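Local atomic coordinates of putative monooxygenase Rv0793 (Mycobacterium tuberculosis, PDB entry 1Y0H), a protein that is a putative monooxygenase that might take part in antibiotic biosynthesis or scavenge reactive oxygen species, perhaps helping the bacterium evade host defences. Residues S4-I9 and I63-H68; A21-L26 and Y42-S47. All coordinates share one frame; numbering follows the deposited sequence. Where two conformers were deposited one is given.

Interaction 1 of 2, residues S4-I9 and I63-H68. With ACT (acetate ion), chain C.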
loop_
_atom_site.group_PDB
_atom_site.type_symbol
_atom_site.label_atom_id
_atom_site.label_comp_id
_atom_site.label_asym_id
_atom_site.label_seq_id
_atom_site.Cartn_x
_atom_site.Cartn_y
_atom_site.Cartn_z
ATOM N N SER A 4 -16.343 9.249 0.057
ATOM C CA SER A 4 -15.105 9.292 0.842
ATOM C C SER A 4 -13.936 8.738 0.042
ATOM O O SER A 4 -14.098 7.753 -0.670
ATOM C CB SER A 4 -15.252 8.460 2.119
ATOM O OG SER A 4 -16.384 8.887 2.858
ATOM N N PRO A 5 -12.738 9.341 0.196
ATOM C CA PRO A 5 -11.566 8.781 -0.482
ATOM C C PRO A 5 -11.264 7.343 -0.084
ATOM O O PRO A 5 -11.586 6.901 1.030
ATOM C CB PRO A 5 -10.414 9.694 -0.039
ATOM C CG PRO A 5 -11.057 10.931 0.448
ATOM C CD PRO A 5 -12.409 10.555 0.966
ATOM N N VAL A 6 -10.650 6.626 -1.017
ATOM C CA VAL A 6 -10.284 5.240 -0.801
ATOM C C VAL A 6 -8.917 5.012 -1.398
ATOM O O VAL A 6 -8.459 5.799 -2.234
ATOM C CB VAL A 6 -11.314 4.225 -1.434
ATOM C CG1 VAL A 6 -12.679 4.354 -0.801
ATOM C CG2 VAL A 6 -11.392 4.345 -2.979
ATOM N N ALA A 7 -8.268 3.940 -0.953
ATOM C CA ALA A 7 -7.035 3.474 -1.581
ATOM C C ALA A 7 -7.161 1.991 -1.950
ATOM O O ALA A 7 -8.036 1.291 -1.471
ATOM C CB ALA A 7 -5.817 3.720 -0.670
ATOM N N VAL A 8 -6.269 1.515 -2.812
ATOM C CA VAL A 8 -6.258 0.114 -3.196
ATOM C C VAL A 8 -4.809 -0.326 -3.249
ATOM O O VAL A 8 -3.943 0.414 -3.744
ATOM C CB VAL A 8 -6.883 -0.108 -4.607
ATOM C CG1 VAL A 8 -6.891 -1.589 -4.985
ATOM C CG2 VAL A 8 -8.291 0.462 -4.674
ATOM N N ILE A 9 -4.542 -1.505 -2.696
ATOM C CA ILE A 9 -3.260 -2.167 -2.915
ATOM C C ILE A 9 -3.553 -3.361 -3.803
ATOM O O ILE A 9 -4.438 -4.156 -3.504
ATOM C CB ILE A 9 -2.617 -2.658 -1.596
ATOM C CG1 ILE A 9 -2.290 -1.480 -0.696
ATOM C CG2 ILE A 9 -1.327 -3.484 -1.878
ATOM C CD1 ILE A 9 -1.925 -1.889 0.749
ATOM N N ILE A 63 -16.819 6.150 -5.583
ATOM C CA ILE A 63 -17.426 6.341 -6.900
ATOM C C ILE A 63 -16.335 6.390 -7.979
ATOM O O ILE A 63 -16.481 5.787 -9.026
ATOM C CB ILE A 63 -18.285 7.617 -6.940
ATOM C CG1 ILE A 63 -19.522 7.421 -6.048
ATOM C CG2 ILE A 63 -18.708 7.974 -8.354
ATOM C CD1 ILE A 63 -20.022 8.706 -5.445
ATOM N N ALA A 64 -15.245 7.095 -7.683
ATOM C CA ALA A 64 -14.114 7.213 -8.611
ATOM C C ALA A 64 -13.448 5.870 -8.873
ATOM O O ALA A 64 -13.014 5.608 -9.994
ATOM C CB ALA A 64 -13.085 8.226 -8.091
ATOM N N LEU A 65 -13.357 5.040 -7.835
ATOM C CA LEU A 65 -12.823 3.674 -7.982
ATOM C C LEU A 65 -13.754 2.854 -8.871
ATOM O O LEU A 65 -13.301 2.076 -9.691
ATOM C CB LEU A 65 -12.647 3.002 -6.617
ATOM C CG LEU A 65 -12.234 1.533 -6.634
ATOM C CD1 LEU A 65 -10.910 1.410 -7.376
ATOM C CD2 LEU A 65 -12.131 0.991 -5.213
ATOM N N ASP A 66 -15.062 3.020 -8.698
ATOM C CA ASP A 66 -16.005 2.317 -9.544
ATOM C C ASP A 66 -15.855 2.756 -10.993
ATOM O O ASP A 66 -15.876 1.924 -11.899
ATOM C CB ASP A 66 -17.429 2.525 -9.029
ATOM C CG ASP A 66 -17.633 1.900 -7.659
ATOM O OD1 ASP A 66 -16.840 1.006 -7.293
ATOM O OD2 ASP A 66 -18.580 2.301 -6.935
ATOM N N GLU A 67 -15.665 4.054 -11.211
ATOM C CA GLU A 67 -15.422 4.566 -12.574
ATOM C C GLU A 67 -14.157 3.946 -13.175
ATOM O O GLU A 67 -14.134 3.569 -14.351
ATOM C CB GLU A 67 -15.341 6.096 -12.571
ATOM C CG GLU A 67 -16.606 6.814 -12.112
ATOM C CD GLU A 67 -17.673 6.950 -13.196
ATOM O OE1 GLU A 67 -18.625 7.731 -12.978
ATOM O OE2 GLU A 67 -17.572 6.296 -14.260
ATOM N N HIS A 68 -13.118 3.810 -12.357
ATOM C CA HIS A 68 -11.851 3.229 -12.802
ATOM C C HIS A 68 -12.065 1.794 -13.277
ATOM O O HIS A 68 -11.555 1.387 -14.318
ATOM C CB HIS A 68 -10.844 3.272 -11.648
ATOM C CG HIS A 68 -9.579 2.518 -11.913
ATOM N ND1 HIS A 68 -8.711 2.853 -12.929
ATOM C CD2 HIS A 68 -9.030 1.450 -11.284
ATOM C CE1 HIS A 68 -7.680 2.024 -12.915
ATOM N NE2 HIS A 68 -7.849 1.165 -11.926
HETATM C C ACT C . -5.517 -1.732 -11.268
HETATM O O ACT C . -5.737 -0.562 -11.644
HETATM O OXT ACT C . -6.016 -2.084 -10.170
HETATM C CH3 ACT C . -4.683 -2.655 -12.099
#

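Interaction 2 of 2, residues A21-L26 and Y42-S47. With ACT (acetate ion), chain C.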
loop_
_atom_site.group_PDB
_atom_site.type_symbol
_atom_site.label_atom_id
_atom_site.label_comp_id
_atom_site.label_asym_id
_atom_site.label_seq_id
_atom_site.Cartn_x
_atom_site.Cartn_y
_atom_site.Cartn_z
ATOM N N ALA A 21 6.335 -9.010 -19.467
ATOM C CA ALA A 21 4.990 -8.844 -20.008
ATOM C C ALA A 21 4.039 -8.184 -18.996
ATOM O O ALA A 21 3.239 -7.298 -19.357
ATOM C CB ALA A 21 4.439 -10.200 -20.504
ATOM N N LEU A 22 4.141 -8.589 -17.733
ATOM C CA LEU A 22 3.298 -7.994 -16.703
ATOM C C LEU A 22 3.660 -6.528 -16.534
ATOM O O LEU A 22 2.773 -5.674 -16.453
ATOM C CB LEU A 22 3.459 -8.727 -15.376
ATOM C CG LEU A 22 2.663 -8.110 -14.212
ATOM C CD1 LEU A 22 1.158 -8.141 -14.426
ATOM C CD2 LEU A 22 3.090 -8.836 -12.955
ATOM N N ARG A 23 4.956 -6.235 -16.493
ATOM C CA ARG A 23 5.386 -4.844 -16.351
ATOM C C ARG A 23 4.784 -3.972 -17.458
ATOM O O ARG A 23 4.252 -2.885 -17.185
ATOM C CB ARG A 23 6.911 -4.737 -16.324
ATOM C CG ARG A 23 7.414 -3.296 -16.345
ATOM C CD ARG A 23 7.037 -2.566 -15.080
ATOM N NE ARG A 23 7.454 -1.161 -15.126
ATOM C CZ ARG A 23 8.687 -0.724 -14.887
ATOM N NH1 ARG A 23 8.936 0.583 -14.958
ATOM N NH2 ARG A 23 9.664 -1.568 -14.561
ATOM N N ALA A 24 4.824 -4.461 -18.696
ATOM C CA ALA A 24 4.261 -3.726 -19.840
ATOM C C ALA A 24 2.753 -3.508 -19.717
ATOM O O ALA A 24 2.244 -2.432 -20.040
ATOM C CB ALA A 24 4.591 -4.439 -21.125
ATOM N N LEU A 25 2.053 -4.538 -19.242
ATOM C CA LEU A 25 0.610 -4.466 -19.026
ATOM C C LEU A 25 0.269 -3.409 -17.982
ATOM O O LEU A 25 -0.639 -2.585 -18.176
ATOM C CB LEU A 25 0.067 -5.833 -18.608
ATOM C CG LEU A 25 -1.453 -5.938 -18.589
ATOM C CD1 LEU A 25 -2.008 -6.002 -20.009
ATOM C CD2 LEU A 25 -1.856 -7.180 -17.813
ATOM N N LEU A 26 0.998 -3.434 -16.870
ATOM C CA LEU A 26 0.755 -2.465 -15.813
ATOM C C LEU A 26 1.207 -1.062 -16.226
ATOM O O LEU A 26 0.530 -0.084 -15.921
ATOM C CB LEU A 26 1.399 -2.927 -14.503
ATOM C CG LEU A 26 0.904 -4.276 -13.957
ATOM C CD1 LEU A 26 1.566 -4.566 -12.622
ATOM C CD2 LEU A 26 -0.613 -4.330 -13.823
ATOM N N TYR A 42 -1.437 6.823 -8.450
ATOM C CA TYR A 42 -1.387 5.464 -8.987
ATOM C C TYR A 42 0.085 5.188 -9.238
ATOM O O TYR A 42 0.652 5.680 -10.211
ATOM C CB TYR A 42 -2.194 5.433 -10.284
ATOM C CG TYR A 42 -2.485 4.079 -10.882
ATOM C CD1 TYR A 42 -1.715 3.581 -11.942
ATOM C CD2 TYR A 42 -3.570 3.317 -10.437
ATOM C CE1 TYR A 42 -2.009 2.348 -12.534
ATOM C CE2 TYR A 42 -3.865 2.073 -11.034
ATOM C CZ TYR A 42 -3.077 1.607 -12.074
ATOM O OH TYR A 42 -3.361 0.403 -12.660
ATOM N N ASP A 43 0.699 4.429 -8.333
ATOM C CA ASP A 43 2.155 4.246 -8.324
ATOM C C ASP A 43 2.537 2.767 -8.337
ATOM O O ASP A 43 1.940 1.960 -7.640
ATOM C CB ASP A 43 2.770 4.946 -7.101
ATOM C CG ASP A 43 2.547 6.446 -7.122
ATOM O OD1 ASP A 43 2.749 7.056 -8.188
ATOM O OD2 ASP A 43 2.171 7.009 -6.073
ATOM N N LEU A 44 3.565 2.441 -9.115
ATOM C CA LEU A 44 4.004 1.061 -9.288
ATOM C C LEU A 44 5.336 0.820 -8.586
ATOM O O LEU A 44 6.274 1.602 -8.730
ATOM C CB LEU A 44 4.185 0.746 -10.777
ATOM C CG LEU A 44 4.681 -0.649 -11.159
ATOM C CD1 LEU A 44 3.741 -1.763 -10.698
ATOM C CD2 LEU A 44 4.867 -0.703 -12.670
ATOM N N TYR A 45 5.399 -0.289 -7.855
ATOM C CA TYR A 45 6.591 -0.708 -7.124
ATOM C C TYR A 45 6.912 -2.161 -7.409
ATOM O O TYR A 45 6.061 -2.907 -7.898
ATOM C CB TYR A 45 6.349 -0.603 -5.617
ATOM C CG TYR A 45 5.894 0.750 -5.157
ATOM C CD1 TYR A 45 4.539 1.097 -5.160
ATOM C CD2 TYR A 45 6.816 1.679 -4.697
ATOM C CE1 TYR A 45 4.130 2.353 -4.736
ATOM C CE2 TYR A 45 6.421 2.925 -4.274
ATOM C CZ TYR A 45 5.078 3.252 -4.299
ATOM O OH TYR A 45 4.684 4.492 -3.875
ATOM N N GLU A 46 8.138 -2.565 -7.087
ATOM C CA GLU A 46 8.422 -4.002 -6.942
ATOM C C GLU A 46 8.775 -4.330 -5.495
ATOM O O GLU A 46 9.353 -3.508 -4.796
ATOM C CB GLU A 46 9.521 -4.483 -7.902
ATOM C CG GLU A 46 10.898 -3.892 -7.691
ATOM C CD GLU A 46 12.003 -4.600 -8.492
ATOM O OE1 GLU A 46 13.146 -4.627 -8.000
ATOM O OE2 GLU A 46 11.746 -5.118 -9.609
ATOM N N SER A 47 8.425 -5.527 -5.037
ATOM C CA SER A 47 8.753 -5.902 -3.666
ATOM C C SER A 47 10.266 -6.045 -3.556
ATOM O O SER A 47 10.930 -6.377 -4.539
ATOM C CB SER A 47 8.054 -7.197 -3.265
ATOM O OG SER A 47 8.529 -8.261 -4.050
HETATM C C ACT C . -5.517 -1.732 -11.268
HETATM O O ACT C . -5.737 -0.562 -11.644
HETATM O OXT ACT C . -6.016 -2.084 -10.170
HETATM C CH3 ACT C . -4.683 -2.655 -12.099
#

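Interaction 1 of 2, residues S4-I9 and I63-H68
Leu65 reaches down from helix 62-69 and sets its branched end against two valines of the inner strand 6-12, which lies between strands 53-59 and 90-96; these are Val6 and Val8, so that one helix residue meets alternate residues on the same face of the strand. The apolar contacts are few, at ordinary van der Waals separations, and the two segments bury 117 Å² between them. CG2 of Val8 sits 3.9 Å from Leu65 CD1 and equally near CD2, touching both branches of the fork, whereas Val6 CG2 lies 4.1 Å from both CB and CD2 of Leu65 and so spans from the base of the side chain to one branch, the two side chains crossing at about a right angle. In Leu65 the CG is anti to the backbone N (chi1 174°), an extension that lets both CD1 and CD2 meet Val8 CG2. Leu65 also packs on Tyr59 of strand 53-59, and Val8 on Val91 of strand 90-96.

Polar contacts belong to the next turn of the helix. His68 does not touch segment 4-9; its NE2 donates a hydrogen bond of 2.7 Å to O of the bound acetate, with an N-H...O angle of 160°, and the acetate carbon lies in the ring plane. On the other side of the imidazole, ND1 is hydrogen-bonded to Glu36 OE2, so both nitrogens are engaged and the rotation of the ring is fixed. Tyr74 meets it edge-to-face.

The acetate, probably from the crystallisation liquor, may mark a pocket, since Tyr42 of a strand also holds it. This layering of a helix on one face of an antiparallel sheet is the ferredoxin-like alpha+beta sandwich of the antibiotic biosynthesis monooxygenase family.

Interaction 2 of 2, residues A21-L26 and Y42-S47
Leu44 of strand 39-47 rises toward helix 19-35 and meets both Leu26 and Arg23, a helix-on-sheet contact of the ferredoxin-like fold that buries 165 Å². The apolar part rests on the two leucines: CD1 of Leu26 lies 4.0 Å from CD1 of Leu44, methyl against methyl, with the side chains at about a right angle. Leu26 also packs on Phe12 of strand 6-12, extending this apolar layer across the sheet.

The other branch of Leu44 is covered by an arginine. The chain of Arg23 bends at chi2 (66°), which brings its CD and NE over to Leu44 CD2, with NE 3.6 Å from that methyl. The polar role of NE lies elsewhere, in a salt bridge to Asp27 of the same helix, while the arginine also packs on Leu97 of the second subunit. Leu44 to Ser47 pair antiparallel with a strand of that subunit, so the sheet continues through the homodimer interface.

Tyr42 contributes a separate polar contact at the beginning of the segment. Its OH donates a hydrogen bond of 2.8 Å to the acetate O, which lies in the plane of the phenol ring at its edge, 3.3 Å from Tyr42 CE2.

The two contacts place helices on one face of a single antiparallel sheet at two sites, about 19 Å apart between contact centres. Both segments of interaction 2 fall between those of interaction 1 along the chain. They meet where His68 NE2 comes within 4.2 Å of Tyr42 CE2, and both residues donate to the same acetate oxygen, so that a helix residue of one contact and a strand residue of the other line what may be one pocket. Whether that pocket serves a substrate is not established. Both contacts also reach the second subunit: Ala7 packs on Tyr45 of the second subunit, and Tyr45 of this chain is hydrogen-bonded through OH to Glu99 of the second subunit.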